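PDB 4QYR: AT-less polyketide synthase from Streptomyces platensis subsp. rosaceus, which contributes here a ketosynthase domain and adjoining linker of the isomigrastatin assembly line, probably catalysing decarboxylative condensation that extends a carrier-protein-bound polyketide chain. Local coordinates for residues Arg373-Ala378 and Val397-Trp403; Pro110-Glu115 and Gly544-Glu548; Tyr120-Ser124 and Val169-Ser175. All coordinates share one frame; numbering follows the deposited sequence.

Interaction 1: residues Arg373-Ala378 and Val397-Trp403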
loop_
_atom_site.group_PDB
_atom_site.type_symbol
_atom_site.label_atom_id
_atom_site.label_comp_id
_atom_site.label_asym_id
_atom_site.label_seq_id
_atom_site.Cartn_x
_atom_site.Cartn_y
_atom_site.Cartn_z
ATOM N N ARG A 373 -17.473 25.539 13.954
ATOM C CA ARG A 373 -16.762 26.116 15.093
ATOM C C ARG A 373 -17.290 25.596 16.425
ATOM O O ARG A 373 -17.452 26.354 17.367
ATOM C CB ARG A 373 -16.837 27.640 15.038
ATOM C CG ARG A 373 -15.998 28.230 13.923
ATOM C CD ARG A 373 -16.328 29.685 13.679
ATOM N NE ARG A 373 -17.712 29.886 13.235
ATOM C CZ ARG A 373 -18.522 30.847 13.696
ATOM N NH1 ARG A 373 -18.091 31.685 14.639
ATOM N NH2 ARG A 373 -19.768 30.960 13.234
ATOM N N GLU A 374 -17.561 24.296 16.484
ATOM C CA GLU A 374 -18.069 23.644 17.686
ATOM C C GLU A 374 -17.355 22.308 17.955
ATOM O O GLU A 374 -16.932 21.615 17.034
ATOM C CB GLU A 374 -19.573 23.399 17.564
ATOM C CG GLU A 374 -20.429 24.641 17.628
ATOM C CD GLU A 374 -21.888 24.344 17.337
ATOM O OE1 GLU A 374 -22.155 23.218 16.867
ATOM O OE2 GLU A 374 -22.759 25.218 17.579
ATOM N N LEU A 375 -17.237 21.939 19.221
ATOM C CA LEU A 375 -16.722 20.631 19.591
ATOM C C LEU A 375 -17.826 19.803 20.254
ATOM O O LEU A 375 -18.440 20.247 21.226
ATOM C CB LEU A 375 -15.521 20.788 20.524
ATOM C CG LEU A 375 -14.289 21.403 19.856
ATOM C CD1 LEU A 375 -13.132 21.569 20.812
ATOM C CD2 LEU A 375 -13.885 20.526 18.695
ATOM N N PRO A 376 -18.096 18.599 19.727
ATOM C CA PRO A 376 -19.164 17.744 20.259
ATOM C C PRO A 376 -18.745 16.937 21.501
ATOM O O PRO A 376 -17.569 16.696 21.734
ATOM C CB PRO A 376 -19.475 16.794 19.081
ATOM C CG PRO A 376 -18.678 17.283 17.928
ATOM C CD PRO A 376 -17.510 18.015 18.513
ATOM N N PRO A 377 -19.726 16.491 22.286
ATOM C CA PRO A 377 -19.458 15.724 23.507
ATOM C C PRO A 377 -18.854 14.347 23.267
ATOM O O PRO A 377 -19.179 13.695 22.280
ATOM C CB PRO A 377 -20.845 15.572 24.120
ATOM C CG PRO A 377 -21.759 15.590 22.922
ATOM C CD PRO A 377 -21.173 16.632 22.034
ATOM N N ALA A 378 -17.994 13.909 24.178
ATOM C CA ALA A 378 -17.547 12.527 24.185
ATOM C C ALA A 378 -18.563 11.735 24.991
ATOM O O ALA A 378 -19.277 12.301 25.821
ATOM C CB ALA A 378 -16.147 12.398 24.771
ATOM N N VAL A 397 -13.583 16.667 26.097
ATOM C CA VAL A 397 -14.820 17.413 25.865
ATOM C C VAL A 397 -16.030 16.535 26.081
ATOM O O VAL A 397 -16.356 15.710 25.227
ATOM C CB VAL A 397 -14.886 17.965 24.434
ATOM C CG1 VAL A 397 -16.188 18.738 24.213
ATOM C CG2 VAL A 397 -13.679 18.834 24.153
ATOM N N ARG A 398 -16.705 16.704 27.207
ATOM C CA ARG A 398 -17.870 15.879 27.490
ATOM C C ARG A 398 -19.125 16.733 27.375
ATOM O O ARG A 398 -20.234 16.289 27.680
ATOM C CB ARG A 398 -17.739 15.251 28.875
ATOM C CG ARG A 398 -16.451 14.481 29.044
ATOM C CD ARG A 398 -16.312 13.916 30.442
ATOM N NE ARG A 398 -15.889 14.910 31.425
ATOM C CZ ARG A 398 -15.696 14.643 32.715
ATOM N NH1 ARG A 398 -15.883 13.414 33.170
ATOM N NH2 ARG A 398 -15.312 15.596 33.550
ATOM N N GLU A 399 -18.922 17.965 26.917
ATOM C CA GLU A 399 -19.956 18.988 26.891
ATOM C C GLU A 399 -19.869 19.774 25.587
ATOM O O GLU A 399 -18.833 20.366 25.287
ATOM C CB GLU A 399 -19.810 19.947 28.082
ATOM C CG GLU A 399 -18.442 20.705 28.221
ATOM C CD GLU A 399 -17.217 19.835 28.595
ATOM O OE1 GLU A 399 -17.310 18.596 28.585
ATOM O OE2 GLU A 399 -16.141 20.399 28.912
ATOM N N LEU A 400 -20.938 19.777 24.802
ATOM C CA LEU A 400 -20.966 20.543 23.560
ATOM C C LEU A 400 -20.554 21.999 23.769
ATOM O O LEU A 400 -21.230 22.752 24.482
ATOM C CB LEU A 400 -22.362 20.484 22.954
ATOM C CG LEU A 400 -22.621 21.381 21.742
ATOM C CD1 LEU A 400 -21.729 21.002 20.578
ATOM C CD2 LEU A 400 -24.078 21.307 21.343
ATOM N N ARG A 401 -19.447 22.403 23.157
ATOM C CA ARG A 401 -18.924 23.747 23.384
ATOM C C ARG A 401 -18.574 24.477 22.092
ATOM O O ARG A 401 -18.290 23.858 21.079
ATOM C CB ARG A 401 -17.686 23.692 24.284
ATOM C CG ARG A 401 -16.404 23.423 23.530
ATOM C CD ARG A 401 -15.165 23.801 24.322
ATOM N NE ARG A 401 -14.881 22.887 25.429
ATOM C CZ ARG A 401 -13.647 22.554 25.807
ATOM N NH1 ARG A 401 -12.597 23.051 25.150
ATOM N NH2 ARG A 401 -13.459 21.713 26.821
ATOM N N ARG A 402 -18.603 25.801 22.134
ATOM C CA ARG A 402 -18.095 26.599 21.030
ATOM C C ARG A 402 -16.606 26.346 20.923
ATOM O O ARG A 402 -15.929 26.196 21.930
ATOM C CB ARG A 402 -18.390 28.088 21.238
ATOM C CG ARG A 402 -18.098 28.969 20.034
ATOM C CD ARG A 402 -19.283 29.886 19.684
ATOM N NE ARG A 402 -19.496 30.950 20.665
ATOM C CZ ARG A 402 -20.453 31.873 20.567
ATOM N NH1 ARG A 402 -21.282 31.852 19.530
ATOM N NH2 ARG A 402 -20.587 32.818 21.497
ATOM N N TRP A 403 -16.098 26.259 19.706
ATOM C CA TRP A 403 -14.674 26.054 19.507
ATOM C C TRP A 403 -14.001 27.400 19.274
ATOM O O TRP A 403 -14.058 27.955 18.180
ATOM C CB TRP A 403 -14.426 25.102 18.333
ATOM C CG TRP A 403 -13.004 24.678 18.200
ATOM C CD1 TRP A 403 -11.958 25.078 18.974
ATOM C CD2 TRP A 403 -12.461 23.759 17.240
ATOM N NE1 TRP A 403 -10.798 24.476 18.557
ATOM C CE2 TRP A 403 -11.078 23.661 17.494
ATOM C CE3 TRP A 403 -13.009 23.011 16.191
ATOM C CZ2 TRP A 403 -10.236 22.851 16.739
ATOM C CZ3 TRP A 403 -12.166 22.194 15.443
ATOM C CH2 TRP A 403 -10.798 22.124 15.722
#
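Leu375 and Arg401 form the hydrogen-bonded pair of a two-stranded antiparallel sheet, and their backbones bond in both directions: Leu375 N to Arg401 O at 2.9 Å and Arg401 N to Leu375 O at 3.1 Å. Further backbone bonds flank the pair on both sides. Trp403 N reaches Arg373 O at 2.7 Å, from above the carbonyl plane, just where Arg373 closes the preceding helix in a Schellman motif. Beyond the two prolines, Ala378 N bonds to Val397 O.

The apolar contact centres on Leu375, whose side chain shares one sheet face with that of Arg401. Its CD2 lies over the indole face, 4.0 Å from the centroid of the Trp403 six-membered ring, a CH-pi contact. Trp403 CG stands anti to the backbone N (chi1 -171°), which swings the ring beneath the leucine. Leu375 CB also meets Val397 CG1 at 4.3 Å. Further along, Pro377 and Leu400 lie side by side, and Pro377 CD lies 4.1 Å from Leu400 CB.

The charged ends look outward for partners: Glu374 pairs with Arg32, and Arg401 with Glu395.

Helix 24-33 packs on the Glu374 and Pro376 side through Trp28. Ala343 of strand 342-345 touches Leu375, Val397 and Arg401, while Trp403 rests on Ala369 and Met370 of helix 358-372, so this small sheet borders the main ketosynthase sheet.

Interaction 2: residues Pro110-Glu115 and Gly544-Glu548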
loop_
_atom_site.group_PDB
_atom_site.type_symbol
_atom_site.label_atom_id
_atom_site.label_comp_id
_atom_site.label_asym_id
_atom_site.label_seq_id
_atom_site.Cartn_x
_atom_site.Cartn_y
_atom_site.Cartn_z
ATOM N N PRO A 110 -15.199 14.038 -13.501
ATOM C CA PRO A 110 -13.984 13.308 -13.883
ATOM C C PRO A 110 -13.116 14.061 -14.895
ATOM O O PRO A 110 -11.898 14.049 -14.776
ATOM C CB PRO A 110 -14.538 12.019 -14.492
ATOM C CG PRO A 110 -15.836 11.808 -13.795
ATOM C CD PRO A 110 -16.386 13.164 -13.477
ATOM N N ALA A 111 -13.749 14.740 -15.842
ATOM C CA ALA A 111 -13.037 15.451 -16.894
ATOM C C ALA A 111 -12.357 16.738 -16.416
ATOM O O ALA A 111 -11.663 17.399 -17.193
ATOM C CB ALA A 111 -13.993 15.768 -18.033
ATOM N N ARG A 112 -12.565 17.108 -15.156
ATOM C CA ARG A 112 -11.917 18.296 -14.622
ATOM C C ARG A 112 -10.662 17.885 -13.855
ATOM O O ARG A 112 -9.787 18.697 -13.551
ATOM C CB ARG A 112 -12.877 19.074 -13.731
ATOM C CG ARG A 112 -12.429 20.482 -13.459
ATOM C CD ARG A 112 -13.424 21.238 -12.616
ATOM N NE ARG A 112 -12.990 22.613 -12.412
ATOM C CZ ARG A 112 -12.982 23.221 -11.234
ATOM N NH1 ARG A 112 -13.387 22.565 -10.154
ATOM N NH2 ARG A 112 -12.557 24.478 -11.132
ATOM N N LEU A 113 -10.578 16.600 -13.550
ATOM C CA LEU A 113 -9.414 16.059 -12.893
ATOM C C LEU A 113 -8.236 16.099 -13.824
ATOM O O LEU A 113 -8.390 15.869 -15.024
ATOM C CB LEU A 113 -9.664 14.617 -12.458
ATOM C CG LEU A 113 -10.716 14.348 -11.391
ATOM C CD1 LEU A 113 -10.761 12.855 -11.159
ATOM C CD2 LEU A 113 -10.356 15.121 -10.127
ATOM N N PRO A 114 -7.052 16.386 -13.277
ATOM C CA PRO A 114 -5.790 16.249 -14.004
ATOM C C PRO A 114 -5.608 14.799 -14.351
ATOM O O PRO A 114 -6.140 13.959 -13.631
ATOM C CB PRO A 114 -4.737 16.693 -13.001
ATOM C CG PRO A 114 -5.491 17.312 -11.878
ATOM C CD PRO A 114 -6.848 16.746 -11.870
ATOM N N GLU A 115 -4.872 14.487 -15.406
ATOM C CA GLU A 115 -4.713 13.090 -15.761
ATOM C C GLU A 115 -3.776 12.362 -14.783
ATOM O O GLU A 115 -3.836 11.139 -14.648
ATOM C CB GLU A 115 -4.217 12.950 -17.196
ATOM C CG GLU A 115 -2.865 13.559 -17.450
ATOM C CD GLU A 115 -2.438 13.367 -18.892
ATOM O OE1 GLU A 115 -2.326 12.193 -19.316
ATOM O OE2 GLU A 115 -2.231 14.380 -19.603
ATOM N N GLY A 544 -13.852 6.596 -23.444
ATOM C CA GLY A 544 -12.964 7.184 -22.451
ATOM C C GLY A 544 -13.420 8.558 -21.987
ATOM O O GLY A 544 -14.510 9.009 -22.350
ATOM N N VAL A 545 -12.590 9.224 -21.183
ATOM C CA VAL A 545 -12.887 10.582 -20.708
ATOM C C VAL A 545 -12.112 11.645 -21.499
ATOM O O VAL A 545 -10.879 11.709 -21.431
ATOM C CB VAL A 545 -12.554 10.753 -19.196
ATOM C CG1 VAL A 545 -12.580 12.224 -18.790
ATOM C CG2 VAL A 545 -13.503 9.928 -18.318
ATOM N N ARG A 546 -12.837 12.480 -22.241
ATOM C CA ARG A 546 -12.213 13.554 -23.018
ATOM C C ARG A 546 -11.988 14.811 -22.181
ATOM O O ARG A 546 -12.899 15.615 -21.991
ATOM C CB ARG A 546 -13.054 13.897 -24.254
ATOM C CG ARG A 546 -12.337 14.820 -25.246
ATOM C CD ARG A 546 -12.914 14.749 -26.663
ATOM N NE ARG A 546 -14.268 14.202 -26.701
ATOM C CZ ARG A 546 -14.679 13.278 -27.567
ATOM N NH1 ARG A 546 -13.844 12.797 -28.480
ATOM N NH2 ARG A 546 -15.931 12.841 -27.528
ATOM N N ARG A 547 -10.763 14.964 -21.685
ATOM C CA ARG A 547 -10.365 16.151 -20.940
ATOM C C ARG A 547 -9.944 17.272 -21.875
ATOM O O ARG A 547 -9.564 18.358 -21.428
ATOM C CB ARG A 547 -9.223 15.829 -19.992
ATOM C CG ARG A 547 -9.627 15.025 -18.810
ATOM C CD ARG A 547 -8.413 14.631 -18.020
ATOM N NE ARG A 547 -8.478 13.218 -17.691
ATOM C CZ ARG A 547 -9.150 12.741 -16.654
ATOM N NH1 ARG A 547 -9.184 11.441 -16.429
ATOM N NH2 ARG A 547 -9.782 13.571 -15.836
ATOM N N GLU A 548 -9.987 16.987 -23.174
ATOM C CA GLU A 548 -9.709 17.989 -24.187
ATOM C C GLU A 548 -10.851 18.986 -24.274
ATOM O O GLU A 548 -11.997 18.652 -23.985
ATOM C CB GLU A 548 -9.496 17.345 -25.552
ATOM C CG GLU A 548 -8.686 16.063 -25.529
ATOM C CD GLU A 548 -8.714 15.350 -26.875
ATOM O OE1 GLU A 548 -9.825 15.098 -27.402
ATOM O OE2 GLU A 548 -7.622 15.061 -27.416
#
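Pro110 opens the contact with its ring: CB comes within 4.5 Å of Val545 CG2, a loose apolar touch. Its carbonyl oxygen lies at the edge of the Arg547 guanidinium, close to the plane of that group, and also receives Leu113 N at 3.1 Å, the bond that closes the short 3-10 turn.

Ala111 sits more squarely against the 544-548 segment. Its CB is 3.9 Å from Val545 CG1, and its carbonyl oxygen lies 3.5 Å from Arg547 CG, so the aliphatic part of the arginine runs alongside the turn before the head group bends in.

The two loops are far apart in sequence. Residues 110-115 belong to the ketosynthase, between helix 90-106 and strand 117-122, whereas 544-548 lie between strand 532-535 and helix 553-561. The arrangement is consistent with the C-terminal polypeptide folding back onto the ketosynthase, as in modular synthases. Arg272 of the second subunit packs on Val545, placing the junction near the dimer partner.

Leu113 offers its carbonyl oxygen to Arg547 NH2 at 2.8 Å, a weak bond with an angle of only 123° at the hydrogen, and its CB lies 3.5 Å from the same nitrogen. A bend at chi3 (-133°) turns the guanidinium toward this carbonyl, while NH1 of Arg547 is held by Leu160 O.

Glu115 finishes the walk: its CA lies over one face of the guanidinium, 4.2 Å above the plane, with Val545 CG1 across the opposite face.

Interaction 3: residues Tyr120-Ser124 and Val169-Ser175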
loop_
_atom_site.group_PDB
_atom_site.type_symbol
_atom_site.label_atom_id
_atom_site.label_comp_id
_atom_site.label_asym_id
_atom_site.label_seq_id
_atom_site.Cartn_x
_atom_site.Cartn_y
_atom_site.Cartn_z
ATOM N N TYR A 120 -5.612 6.590 -3.445
ATOM C CA TYR A 120 -5.074 5.840 -2.306
ATOM C C TYR A 120 -6.206 5.511 -1.365
ATOM O O TYR A 120 -6.749 6.395 -0.718
ATOM C CB TYR A 120 -4.006 6.643 -1.581
ATOM C CG TYR A 120 -3.011 7.282 -2.509
ATOM C CD1 TYR A 120 -1.759 6.725 -2.713
ATOM C CD2 TYR A 120 -3.323 8.455 -3.180
ATOM C CE1 TYR A 120 -0.839 7.330 -3.558
ATOM C CE2 TYR A 120 -2.424 9.066 -4.020
ATOM C CZ TYR A 120 -1.184 8.509 -4.213
ATOM O OH TYR A 120 -0.310 9.142 -5.077
ATOM N N PHE A 121 -6.586 4.250 -1.294
ATOM C CA PHE A 121 -7.812 3.916 -0.592
ATOM C C PHE A 121 -7.552 2.810 0.437
ATOM O O PHE A 121 -6.981 1.767 0.116
ATOM C CB PHE A 121 -8.867 3.490 -1.597
ATOM C CG PHE A 121 -10.251 3.835 -1.197
ATOM C CD1 PHE A 121 -10.894 4.925 -1.772
ATOM C CD2 PHE A 121 -10.930 3.077 -0.257
ATOM C CE1 PHE A 121 -12.196 5.262 -1.398
ATOM C CE2 PHE A 121 -12.235 3.408 0.117
ATOM C CZ PHE A 121 -12.867 4.497 -0.454
ATOM N N GLY A 122 -7.951 3.041 1.683
ATOM C CA GLY A 122 -7.642 2.092 2.736
ATOM C C GLY A 122 -8.732 1.059 2.835
ATOM O O GLY A 122 -9.912 1.393 2.709
ATOM N N VAL A 123 -8.337 -0.191 3.065
ATOM C CA VAL A 123 -9.265 -1.320 3.111
ATOM C C VAL A 123 -8.540 -2.495 3.747
ATOM O O VAL A 123 -7.355 -2.688 3.486
ATOM C CB VAL A 123 -9.758 -1.678 1.696
ATOM C CG1 VAL A 123 -8.575 -1.867 0.771
ATOM C CG2 VAL A 123 -10.599 -2.929 1.716
ATOM N N SER A 124 -9.219 -3.279 4.582
ATOM C CA SER A 124 -8.535 -4.373 5.281
ATOM C C SER A 124 -9.125 -5.765 5.088
ATOM O O SER A 124 -8.388 -6.724 4.903
ATOM C CB SER A 124 -8.473 -4.081 6.778
ATOM O OG SER A 124 -7.644 -2.955 7.020
ATOM N N VAL A 169 -4.547 0.635 0.533
ATOM C CA VAL A 169 -3.685 0.717 1.695
ATOM C C VAL A 169 -4.216 -0.199 2.801
ATOM O O VAL A 169 -5.402 -0.122 3.167
ATOM C CB VAL A 169 -3.591 2.139 2.218
ATOM C CG1 VAL A 169 -2.857 2.140 3.543
ATOM C CG2 VAL A 169 -2.891 3.026 1.202
ATOM N N ASP A 170 -3.352 -1.082 3.307
ATOM C CA ASP A 170 -3.742 -1.991 4.389
ATOM C C ASP A 170 -2.742 -1.888 5.523
ATOM O O ASP A 170 -1.756 -2.613 5.542
ATOM C CB ASP A 170 -3.839 -3.451 3.909
ATOM C CG ASP A 170 -4.486 -4.385 4.951
ATOM O OD1 ASP A 170 -4.825 -3.914 6.061
ATOM O OD2 ASP A 170 -4.632 -5.600 4.669
ATOM N N THR A 171 -2.994 -0.977 6.456
ATOM C CA THR A 171 -2.179 -0.893 7.657
ATOM C C THR A 171 -3.067 -1.185 8.866
ATOM O O THR A 171 -2.814 -0.691 9.981
ATOM C CB THR A 171 -1.507 0.481 7.796
ATOM O OG1 THR A 171 -2.518 1.479 7.963
ATOM C CG2 THR A 171 -0.676 0.795 6.565
ATOM N N ALA A 172 -4.104 -1.987 8.601
ATOM C CA ALA A 172 -5.133 -2.354 9.566
ATOM C C ALA A 172 -5.938 -1.131 9.996
ATOM O O ALA A 172 -6.578 -0.483 9.186
ATOM C CB ALA A 172 -4.523 -3.055 10.771
ATOM N N CYS A 173 -5.905 -0.807 11.276
ATOM C CA CYS A 173 -6.854 0.147 11.843
ATOM C C CYS A 173 -6.538 1.593 11.458
ATOM O O CYS A 173 -7.320 2.501 11.722
ATOM C CB CYS A 173 -6.881 -0.019 13.369
ATOM S SG CYS A 173 -6.987 -1.771 13.871
ATOM N N SER A 174 -5.390 1.804 10.828
ATOM C CA SER A 174 -4.968 3.152 10.480
ATOM C C SER A 174 -4.944 3.390 8.970
ATOM O O SER A 174 -4.456 4.423 8.507
ATOM C CB SER A 174 -3.592 3.430 11.051
ATOM O OG SER A 174 -2.663 2.543 10.473
ATOM N N SER A 175 -5.487 2.443 8.213
ATOM C CA SER A 175 -5.318 2.447 6.776
ATOM C C SER A 175 -5.685 3.782 6.139
ATOM O O SER A 175 -4.850 4.396 5.450
ATOM C CB SER A 175 -6.119 1.317 6.162
ATOM O OG SER A 175 -5.524 0.073 6.523
#
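Val169 is held against strand 117-122 by two backbone hydrogen bonds: its N gives to Phe121 O at 2.7 Å, and its O receives Val123 N at 2.9 Å. The two bonds straddle Gly122 in a parallel bridge. The CA of Gly122 makes a further CH...O contact with Val169 O, and lies 3.8 Å from CB of Ser175, setting the strand backbone beside the start of helix 175-189.

Past the bridge, side chains take over the polar work. Asp170 CG is anti to its backbone N (chi1 -170°), which brings OD1 to 3.1 Å from Ser124 OG. The same hydroxyl is also hydrogen-bonded to Ser356 OG. OD1 also receives Ala172 N at 3.3 Å, from the anti side of the carboxylate, giving an Asx turn. Ser150 of the second subunit adds a weak bond to the same oxygen.

Ser175 OG works both ways: it accepts Thr171 N at 2.7 Å and donates to Ala172 O at 2.9 Å. Ala172 O is also approached by Ser175 N, from the same face of the carbonyl. The hydroxyls of Thr171 and Ser174 are bonded to each other, and Ser174 OG also meets Ala428 O. This web fixes a turn bearing the Thr-Ala-Cys-Ser-Ser signature of ketosynthases; Cys173 is probably the acyl-accepting cysteine, as in relatives.

Phe121 and Val123 face helices 90-106 and 149-160, whereas Val169 and Thr171 pack on Val178 of helix 175-189. Strand 117-122 continues the sheet through backbone bonds with 194-201.

How the interactions relate
Interactions 1 and 3 lie near the two ends of the long mixed sheet of the ketosynthase: within this chain 166-169 is its outermost strand on one side, and 394-396, just ahead of Val397, on the other. Their centres are about 29 Å apart. Along the chain interaction 3 closes before interaction 1 opens, and both are nested within the loop closed by interaction 2, centred about 41 Å from interaction 1, across the chain's centre, and about 27 Å from interaction 3. Strand 117-122 follows closely on residues 110-115 and carries interaction 3. Interaction 3 thus sets the probable active-site turn beside the second subunit, while interaction 2, also touching that subunit, ties a C-terminal segment to the ketosynthase.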